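Local coordinates for putative chorismate mutase (Yersinia pestis biovar Microtus str. 91001, PDB 2GBB), which catalyses the Claisen rearrangement of chorismate to prephenate as a secreted, all-helical chorismate mutase, at residues A[51-55]-A[56-60]; A[105-108]-A[109-113]. All blocks are in the same frame, centred on the assembly; numbering follows the deposited sequence.

Contact 1 (A[51-55]-A[56-60])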
loop_
_atom_site.group_PDB
_atom_site.type_symbol
_atom_site.label_atom_id
_atom_site.label_comp_id
_atom_site.label_asym_id
_atom_site.label_seq_id
_atom_site.Cartn_x
_atom_site.Cartn_y
_atom_site.Cartn_z
ATOM N N LEU A 51 -23.928 19.465 15.624
ATOM C CA LEU A 51 -23.134 19.670 16.817
ATOM C C LEU A 51 -22.650 21.104 16.994
ATOM O O LEU A 51 -21.879 21.380 17.917
ATOM C CB LEU A 51 -21.947 18.699 16.817
ATOM C CG LEU A 51 -22.294 17.214 16.809
ATOM C CD1 LEU A 51 -21.040 16.370 16.457
ATOM C CD2 LEU A 51 -22.897 16.777 18.147
ATOM N N GLY A 52 -23.120 22.027 16.157
ATOM C CA GLY A 52 -22.693 23.407 16.270
ATOM C C GLY A 52 -21.310 23.662 15.672
ATOM O O GLY A 52 -20.672 24.651 15.982
ATOM N N LEU A 53 -20.839 22.754 14.813
ATOM C CA LEU A 53 -19.572 22.925 14.148
ATOM C C LEU A 53 -19.814 23.570 12.799
ATOM O O LEU A 53 -20.874 23.397 12.203
ATOM C CB LEU A 53 -18.825 21.586 14.003
ATOM C CG LEU A 53 -18.393 20.944 15.352
ATOM C CD1 LEU A 53 -17.893 19.504 15.208
ATOM C CD2 LEU A 53 -17.330 21.801 16.083
ATOM N N ASN A 54 -18.843 24.346 12.341
ATOM C CA ASN A 54 -18.801 24.774 10.957
ATOM C C ASN A 54 -18.523 23.585 9.984
ATOM O O ASN A 54 -17.416 23.057 9.967
ATOM C CB ASN A 54 -17.712 25.833 10.826
ATOM C CG ASN A 54 -17.721 26.527 9.485
ATOM O OD1 ASN A 54 -17.489 25.777 8.435
ATOM N ND2 ASN A 54 -17.905 27.742 9.406
ATOM N N GLY A 55 -19.529 23.214 9.186
ATOM C CA GLY A 55 -19.511 22.046 8.292
ATOM C C GLY A 55 -18.314 21.942 7.356
ATOM O O GLY A 55 -17.618 20.955 7.351
ATOM N N GLU A 56 -18.056 23.004 6.607
ATOM C CA GLU A 56 -16.893 23.090 5.719
ATOM C C GLU A 56 -15.513 23.024 6.474
ATOM O O GLU A 56 -14.539 22.438 5.963
ATOM C CB GLU A 56 -16.972 24.365 4.871
ATOM C CG GLU A 56 -16.142 24.344 3.603
ATOM C CD GLU A 56 -16.961 24.025 2.356
ATOM O OE1 GLU A 56 -17.502 22.893 2.267
ATOM O OE2 GLU A 56 -17.052 24.910 1.456
ATOM N N SER A 57 -15.448 23.556 7.711
ATOM C CA SER A 57 -14.205 23.489 8.543
ATOM C C SER A 57 -13.788 22.063 8.970
ATOM O O SER A 57 -12.643 21.844 9.379
ATOM C CB SER A 57 -14.315 24.360 9.799
ATOM O OG SER A 57 -14.972 23.679 10.863
ATOM N N ILE A 58 -14.732 21.129 8.881
ATOM C CA ILE A 58 -14.559 19.712 9.203
ATOM C C ILE A 58 -13.937 18.842 8.073
ATOM O O ILE A 58 -13.250 17.833 8.325
ATOM C CB ILE A 58 -15.954 19.173 9.624
ATOM C CG1 ILE A 58 -16.045 19.260 11.141
ATOM C CG2 ILE A 58 -16.273 17.756 9.074
ATOM C CD1 ILE A 58 -14.957 18.404 11.844
ATOM N N LYS A 59 -14.162 19.256 6.836
ATOM C CA LYS A 59 -13.729 18.450 5.691
ATOM C C LYS A 59 -12.239 18.144 5.590
ATOM O O LYS A 59 -11.903 17.003 5.268
ATOM C CB LYS A 59 -14.258 19.013 4.363
ATOM C CG LYS A 59 -13.812 18.182 3.172
ATOM C CD LYS A 59 -14.560 18.588 1.920
ATOM C CE LYS A 59 -14.119 17.667 0.731
ATOM N NZ LYS A 59 -14.995 18.146 -0.419
ATOM N N PRO A 60 -11.349 19.141 5.864
ATOM C CA PRO A 60 -9.936 18.844 5.867
ATOM C C PRO A 60 -9.561 17.718 6.836
ATOM O O PRO A 60 -8.800 16.828 6.485
ATOM C CB PRO A 60 -9.315 20.214 6.232
ATOM C CG PRO A 60 -10.257 21.163 5.576
ATOM C CD PRO A 60 -11.540 20.588 6.110
#

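Contact 2 (A[105-108]-A[109-113])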
loop_
_atom_site.group_PDB
_atom_site.type_symbol
_atom_site.label_atom_id
_atom_site.label_comp_id
_atom_site.label_asym_id
_atom_site.label_seq_id
_atom_site.Cartn_x
_atom_site.Cartn_y
_atom_site.Cartn_z
ATOM N N THR A 105 -18.526 9.961 14.795
ATOM C CA THR A 105 -19.444 10.805 15.580
ATOM C C THR A 105 -18.809 11.298 16.889
ATOM O O THR A 105 -18.908 12.473 17.212
ATOM C CB THR A 105 -20.753 10.047 15.970
ATOM O OG1 THR A 105 -21.285 9.414 14.816
ATOM C CG2 THR A 105 -21.830 10.984 16.555
ATOM N N LYS A 106 -18.188 10.378 17.625
ATOM C CA LYS A 106 -17.594 10.657 18.932
ATOM C C LYS A 106 -16.460 11.666 18.826
ATOM O O LYS A 106 -16.299 12.540 19.686
ATOM C CB LYS A 106 -17.126 9.370 19.576
ATOM C CG LYS A 106 -18.294 8.465 19.982
ATOM C CD LYS A 106 -17.843 7.429 21.005
ATOM C CE LYS A 106 -18.864 6.285 21.159
ATOM N NZ LYS A 106 -18.371 5.358 22.257
ATOM N N ILE A 107 -15.716 11.582 17.737
ATOM C CA ILE A 107 -14.625 12.510 17.498
ATOM C C ILE A 107 -15.180 13.930 17.319
ATOM O O ILE A 107 -14.697 14.871 17.906
ATOM C CB ILE A 107 -13.769 12.033 16.248
ATOM C CG1 ILE A 107 -12.938 10.790 16.617
ATOM C CG2 ILE A 107 -12.906 13.175 15.707
ATOM C CD1 ILE A 107 -12.526 9.917 15.424
ATOM N N LEU A 108 -16.211 14.073 16.510
ATOM C CA LEU A 108 -16.820 15.373 16.269
ATOM C C LEU A 108 -17.517 15.962 17.516
ATOM O O LEU A 108 -17.463 17.168 17.739
ATOM C CB LEU A 108 -17.836 15.269 15.125
ATOM C CG LEU A 108 -17.329 14.911 13.725
ATOM C CD1 LEU A 108 -18.510 15.093 12.746
ATOM C CD2 LEU A 108 -16.203 15.777 13.338
ATOM N N GLU A 109 -18.187 15.109 18.274
ATOM C CA GLU A 109 -18.785 15.497 19.551
ATOM C C GLU A 109 -17.707 15.980 20.517
ATOM O O GLU A 109 -17.875 17.014 21.165
ATOM C CB GLU A 109 -19.555 14.337 20.200
ATOM C CG GLU A 109 -20.767 13.946 19.412
ATOM C CD GLU A 109 -21.494 12.734 19.987
ATOM O OE1 GLU A 109 -20.872 11.760 20.447
ATOM O OE2 GLU A 109 -22.721 12.749 19.962
ATOM N N GLN A 110 -16.592 15.256 20.590
ATOM C CA GLN A 110 -15.522 15.637 21.484
ATOM C C GLN A 110 -14.847 16.956 21.097
ATOM O O GLN A 110 -14.510 17.793 21.972
ATOM C CB GLN A 110 -14.489 14.513 21.550
ATOM C CG GLN A 110 -13.461 14.650 22.680
ATOM C CD GLN A 110 -14.098 14.862 24.052
ATOM O OE1 GLN A 110 -15.026 14.161 24.431
ATOM N NE2 GLN A 110 -13.590 15.830 24.793
ATOM N N ILE A 111 -14.583 17.127 19.808
ATOM C CA ILE A 111 -14.044 18.396 19.309
ATOM C C ILE A 111 -14.972 19.596 19.599
ATOM O O ILE A 111 -14.501 20.663 20.027
ATOM C CB ILE A 111 -13.725 18.337 17.785
ATOM C CG1 ILE A 111 -12.439 17.525 17.539
ATOM C CG2 ILE A 111 -13.524 19.743 17.236
ATOM C CD1 ILE A 111 -12.180 17.155 16.025
ATOM N N ALA A 112 -16.270 19.422 19.361
ATOM C CA ALA A 112 -17.246 20.486 19.607
ATOM C C ALA A 112 -17.224 20.857 21.091
ATOM O O ALA A 112 -17.033 22.011 21.436
ATOM C CB ALA A 112 -18.665 20.044 19.190
ATOM N N GLU A 113 -17.415 19.867 21.963
ATOM C CA GLU A 113 -17.281 20.073 23.406
ATOM C C GLU A 113 -15.989 20.870 23.755
ATOM O O GLU A 113 -16.047 21.947 24.396
ATOM C CB GLU A 113 -17.337 18.719 24.134
ATOM C CG GLU A 113 -17.581 18.795 25.664
ATOM C CD GLU A 113 -16.307 18.491 26.510
ATOM O OE1 GLU A 113 -15.227 19.045 26.203
ATOM O OE2 GLU A 113 -16.394 17.699 27.496
#

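Contact 1 (A[51-55]-A[56-60])
Asn54 and Ser57 meet in a local helix-capping contact, where the loop that leaves helix 34-50 turns into helix 55-82. Asn54 is the N-cap. Its OD1 accepts the backbone N-H of Ser57 at 3.1 Å between OD1 and N, a fairly straight bond whose donor is tilted 30° from the carboxamide plane. With CG anti to the backbone N (chi1 -170°), the amide swings toward the first turn, and OD1 comes within bonding distance of Ser57 N, one of the first-turn N-H groups that have no carbonyl a full turn back inside the helix. Ser57 answers from its side chain: OG donates to Asn54 O at 2.7 Å, in the carbonyl plane and on a lone pair. Its chi1 of 84° sets the hydroxyl between the backbone N and the carbonyl carbon, facing back to the cap. The same carbonyl takes a weak bond from Ile58 N, which also bonds to Gly55 O, three residues back, at 3.3 Å, from above the carbonyl plane. Leu53 CD1 only just reaches Ile58 CG1, at 4.5 Å; Leu53 rests on Ala48 and Ala112, Ile58 on Ala48. Ser57 OG also bonds to Lys154 N, which ties the chain's C-terminal tail to this corner. The Asn54 bond to the N-H three residues on is the classic asparagine N-cap, to which this helix start adds the serine hydroxyl on the cap carbonyl.

Contact 2 (A[105-108]-A[109-113])
Glu109 lies alongside Thr105 one turn earlier on helix 93-117, both side chains pointing the same way. Methyl CG2 of Thr105 comes to 3.9 Å from the carboxylate carbon CD of Glu109, a van der Waals contact of the methyl with the carboxylate. Glu109 has CG beside its own backbone N (chi1 -67°), which carries CG back toward the preceding turn, to 3.2 Å from Thr105 O; the extended chain then brings the carboxylate alongside Thr105, OE1 near Lys106 CA. That same carbonyl accepts Glu109 N at 2.9 Å between Thr105 O and N. On the buried side Ile107 and Ile111 repeat the side-by-side pairing in purely apolar form, CG2 of Ile107 lying 4.1 Å from CD1 of Ile111. The backbone bond from Ile111 N to Ile107 O, 3.0 Å, joins the same two residues, and that from Ala112 N to Leu108 O continues the alpha-helical pattern. Farther out, Thr105 OG1 is hydrogen-bonded to Gln47 OE1 and Gly101 O, and Gln110 NE2 to Glu114 OE2. Around the turn, Ile107 packs on Leu9, Ile10 and the probable substrate-binding residue Arg13 of helix 7-14, while Ile111 rests on Leu61 of helix 55-82.

How the contacts relate
Contact 1 starts helix 55-82, whereas contact 2 lies well inside helix 93-117, the next helix in the chain, and the comparison illustrates how a helix end and a helix interior differ. At the end, a side-chain amide and a hydroxyl serve the backbone; in the interior, main-chain bonds follow the regular i to i+4 pattern and side chains mostly pack. Both are partly buried, but contact 2 has more buried residues (Ile107, Leu108, Ile111, Ala112) than contact 1 (Leu53, Ile58). They join on their inner sides: Ile58 CD1 reaches Leu108 CD2 at 3.3 Å, and Leu51 CD1 comes to 3.6 Å from Leu108 CB. Leu108 takes part in most close approaches, with Glu109 and Ala112 adding to them.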